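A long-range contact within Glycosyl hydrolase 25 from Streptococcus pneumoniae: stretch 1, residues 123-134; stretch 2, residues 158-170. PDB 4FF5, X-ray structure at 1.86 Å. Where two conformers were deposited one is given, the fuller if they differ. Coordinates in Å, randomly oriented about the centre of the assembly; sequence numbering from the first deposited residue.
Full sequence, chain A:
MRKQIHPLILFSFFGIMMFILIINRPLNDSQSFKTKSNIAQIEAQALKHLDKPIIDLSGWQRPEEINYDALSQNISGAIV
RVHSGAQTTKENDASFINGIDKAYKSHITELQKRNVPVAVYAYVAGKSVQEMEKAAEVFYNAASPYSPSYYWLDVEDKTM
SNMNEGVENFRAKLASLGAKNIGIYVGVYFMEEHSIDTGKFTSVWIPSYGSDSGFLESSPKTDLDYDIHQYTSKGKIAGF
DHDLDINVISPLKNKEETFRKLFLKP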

# COMPACT_ATOMS: atom_id res chain seq x y z
N TYR A 123 6.45 5.31 1.93
CA TYR A 123 6.18 6.21 3.04
C TYR A 123 6.73 7.58 2.63
O TYR A 123 7.93 7.72 2.41
CB TYR A 123 6.88 5.68 4.30
CG TYR A 123 6.66 6.44 5.58
CD1 TYR A 123 5.52 6.20 6.35
CD2 TYR A 123 7.62 7.31 6.09
CE1 TYR A 123 5.30 6.85 7.55
CE2 TYR A 123 7.41 8.00 7.30
CZ TYR A 123 6.24 7.74 8.02
OH TYR A 123 5.95 8.35 9.22
N VAL A 124 5.83 8.55 2.48
CA VAL A 124 6.16 9.86 1.90
C VAL A 124 6.68 10.74 3.02
O VAL A 124 5.96 11.04 3.96
CB VAL A 124 4.93 10.50 1.21
CG1 VAL A 124 5.23 11.91 0.74
CG2 VAL A 124 4.48 9.64 0.03
N ALA A 125 7.95 11.15 2.95
CA ALA A 125 8.54 11.88 4.06
C ALA A 125 9.60 12.91 3.63
O ALA A 125 10.38 13.36 4.46
CB ALA A 125 9.11 10.92 5.08
N GLY A 126 9.61 13.29 2.35
CA GLY A 126 10.53 14.36 1.85
C GLY A 126 10.36 15.67 2.61
O GLY A 126 9.24 16.02 3.00
N LYS A 127 11.47 16.36 2.86
CA LYS A 127 11.43 17.64 3.58
C LYS A 127 11.45 18.84 2.66
O LYS A 127 11.44 20.00 3.11
CB LYS A 127 12.58 17.75 4.58
CG LYS A 127 12.67 16.59 5.56
CD LYS A 127 13.80 16.83 6.55
CE LYS A 127 14.32 15.52 7.13
NZ LYS A 127 15.44 14.93 6.33
N SER A 128 11.46 18.57 1.35
CA SER A 128 11.45 19.62 0.33
C SER A 128 10.98 19.00 -0.96
O SER A 128 10.97 17.77 -1.08
CB SER A 128 12.87 20.16 0.14
OG SER A 128 13.71 19.15 -0.40
N VAL A 129 10.63 19.83 -1.94
CA VAL A 129 10.27 19.33 -3.28
C VAL A 129 11.34 18.41 -3.87
O VAL A 129 11.01 17.38 -4.46
CB VAL A 129 9.90 20.46 -4.27
CG1 VAL A 129 10.98 21.54 -4.34
CG2 VAL A 129 9.60 19.90 -5.66
N GLN A 130 12.61 18.78 -3.68
CA GLN A 130 13.72 18.03 -4.23
C GLN A 130 13.73 16.61 -3.65
O GLN A 130 13.84 15.63 -4.39
CB GLN A 130 15.04 18.78 -3.96
CG GLN A 130 15.19 20.10 -4.74
CD GLN A 130 14.42 21.30 -4.17
OE1 GLN A 130 14.18 22.29 -4.88
NE2 GLN A 130 14.05 21.25 -2.89
N GLU A 131 13.60 16.51 -2.32
CA GLU A 131 13.55 15.21 -1.62
C GLU A 131 12.32 14.40 -2.04
O GLU A 131 12.39 13.18 -2.18
CB GLU A 131 13.56 15.38 -0.10
CG GLU A 131 14.84 16.02 0.45
CD GLU A 131 15.01 15.90 1.96
OE1 GLU A 131 14.07 15.42 2.65
OE2 GLU A 131 16.10 16.27 2.46
N MET A 132 11.19 15.09 -2.22
CA MET A 132 9.96 14.40 -2.65
C MET A 132 10.12 13.78 -4.02
O MET A 132 9.74 12.62 -4.23
CB MET A 132 8.76 15.33 -2.60
CG MET A 132 8.36 15.70 -1.20
SD MET A 132 7.61 14.28 -0.36
CE MET A 132 6.68 15.12 0.92
N GLU A 133 10.70 14.54 -4.95
CA GLU A 133 10.90 14.07 -6.32
C GLU A 133 11.96 12.96 -6.41
O GLU A 133 11.80 12.01 -7.19
CB GLU A 133 11.22 15.26 -7.25
CG GLU A 133 10.03 16.19 -7.43
CD GLU A 133 10.31 17.40 -8.30
OE1 GLU A 133 11.47 17.60 -8.73
OE2 GLU A 133 9.37 18.17 -8.54
N LYS A 134 13.00 13.07 -5.58
CA LYS A 134 14.05 12.05 -5.45
C LYS A 134 13.45 10.73 -4.97
O LYS A 134 13.68 9.68 -5.56
CB LYS A 134 15.13 12.53 -4.47
CG LYS A 134 16.31 11.60 -4.25
CD LYS A 134 17.32 12.29 -3.35
CE LYS A 134 18.30 11.32 -2.71
NZ LYS A 134 19.42 10.91 -3.60
N LYS A 158 3.71 15.21 8.92
CA LYS A 158 4.00 16.46 8.25
C LYS A 158 5.50 16.63 8.19
O LYS A 158 6.15 16.87 9.22
CB LYS A 158 3.36 17.63 8.99
CG LYS A 158 3.44 18.93 8.20
CD LYS A 158 3.22 20.15 9.06
CE LYS A 158 4.54 20.77 9.50
NZ LYS A 158 4.30 22.04 10.23
N THR A 159 6.06 16.49 6.99
CA THR A 159 7.52 16.58 6.82
C THR A 159 7.92 17.82 6.05
O THR A 159 9.11 18.09 5.84
CB THR A 159 8.07 15.32 6.11
OG1 THR A 159 7.34 15.12 4.89
CG2 THR A 159 7.93 14.12 7.00
N MET A 160 6.90 18.57 5.62
CA MET A 160 7.03 19.83 4.87
C MET A 160 5.92 20.75 5.35
O MET A 160 4.82 20.28 5.65
CB MET A 160 6.82 19.59 3.36
CG MET A 160 8.10 19.34 2.60
SD MET A 160 7.85 19.00 0.85
CE MET A 160 7.42 20.60 0.17
N SER A 161 6.21 22.06 5.41
CA SER A 161 5.25 23.06 5.92
C SER A 161 3.90 23.00 5.22
O SER A 161 2.85 23.03 5.87
CB SER A 161 5.82 24.47 5.81
OG SER A 161 6.96 24.61 6.63
N ASN A 162 3.94 22.91 3.89
CA ASN A 162 2.75 22.68 3.09
C ASN A 162 2.82 21.22 2.63
O ASN A 162 3.33 20.91 1.54
CB ASN A 162 2.66 23.66 1.91
CG ASN A 162 1.28 23.68 1.23
OD1 ASN A 162 0.75 24.75 0.89
ND2 ASN A 162 0.72 22.51 1.01
N MET A 163 2.33 20.33 3.49
CA MET A 163 2.35 18.91 3.19
C MET A 163 1.52 18.59 1.94
O MET A 163 1.90 17.70 1.19
CB MET A 163 1.90 18.09 4.42
CG MET A 163 2.35 16.64 4.40
SD MET A 163 4.14 16.44 4.18
CE MET A 163 4.11 14.68 3.81
N ASN A 164 0.43 19.32 1.71
CA ASN A 164 -0.40 19.09 0.51
C ASN A 164 0.42 19.28 -0.78
O ASN A 164 0.34 18.47 -1.70
CB ASN A 164 -1.64 19.99 0.48
CG ASN A 164 -2.58 19.65 -0.67
OD1 ASN A 164 -2.79 18.48 -0.98
ND2 ASN A 164 -3.18 20.67 -1.28
N GLU A 165 1.23 20.33 -0.80
CA GLU A 165 2.11 20.62 -1.93
C GLU A 165 3.20 19.55 -2.11
O GLU A 165 3.44 19.08 -3.23
CB GLU A 165 2.76 21.99 -1.77
CG GLU A 165 1.87 23.15 -2.16
N GLY A 166 3.83 19.15 -1.01
CA GLY A 166 4.86 18.12 -1.06
C GLY A 166 4.32 16.80 -1.56
O GLY A 166 4.97 16.11 -2.37
N VAL A 167 3.12 16.43 -1.09
CA VAL A 167 2.46 15.20 -1.54
C VAL A 167 2.22 15.26 -3.05
O VAL A 167 2.50 14.30 -3.77
CB VAL A 167 1.15 14.96 -0.77
CG1 VAL A 167 0.29 13.90 -1.47
CG2 VAL A 167 1.45 14.55 0.67
N GLU A 168 1.72 16.41 -3.51
CA GLU A 168 1.54 16.63 -4.94
C GLU A 168 2.86 16.57 -5.71
O GLU A 168 2.89 16.04 -6.81
CB GLU A 168 0.83 17.97 -5.21
CG GLU A 168 0.81 18.38 -6.68
CD GLU A 168 0.12 17.37 -7.61
OE1 GLU A 168 -0.59 16.45 -7.14
OE2 GLU A 168 0.25 17.52 -8.85
N ASN A 169 3.94 17.11 -5.14
CA ASN A 169 5.25 17.00 -5.79
C ASN A 169 5.62 15.53 -6.05
O ASN A 169 6.07 15.17 -7.16
CB ASN A 169 6.35 17.65 -4.95
CG ASN A 169 6.18 19.15 -4.81
OD1 ASN A 169 5.71 19.84 -5.74
ND2 ASN A 169 6.57 19.68 -3.66
N PHE A 170 5.41 14.71 -5.02
CA PHE A 170 5.68 13.28 -5.11
C PHE A 170 4.80 12.64 -6.20
O PHE A 170 5.32 11.96 -7.09
CB PHE A 170 5.43 12.63 -3.75
CG PHE A 170 6.01 11.23 -3.59
CD1 PHE A 170 5.46 10.14 -4.26
CD2 PHE A 170 7.09 11.01 -2.75
CE1 PHE A 170 5.97 8.86 -4.09
CE2 PHE A 170 7.62 9.73 -2.57
CZ PHE A 170 7.06 8.65 -3.25
O HOH W 1 6.90 16.94 -9.06

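Met132 is the centre of the contact: its CA-to-CB bond points toward the second stretch, and its side chain sits as a knob among Gly166, Val167, Asn169 and Phe170. The two helices, 129-134 and 163-170, run in broadly the same direction, their axes inclined at 36° and 8.3 Å apart at closest approach. Gly166 presents bare backbone to this knob, its O 3.6 Å from Met132 CG; an ideal CB on Gly166 would lie a tight 3.1 Å from Met132 CE, and would also clash within its own stretch, 2.6 Å from Met160 SD.

Three methionines converge here, with Met132 CE 3.9 Å from Met163 CE and Met132 CG 3.9 Å from Met160 SD. The Phe170 ring closes the apolar cluster. Val124 CG2 lies over its face, 4.0 Å from the centroid and 10° off the normal, a CH-pi contact, whereas Met132 SD approaches the edge, 5.4 Å from the centroid.

Outward, the loops preceding the helices are joined by a hydrogen bond from Thr159 OG1 to Gly126 O (2.8 Å), the sole direct one between the stretches. Beside it, Lys127 CA approaches Thr159 O at 3.3 Å, with an angle of 157° at the hydrogen, consistent with a CA-H...O contact. At another margin, one water bridges the helices, donating to Glu133 OE2 (2.8 Å) and Asn169 O (2.7 Å).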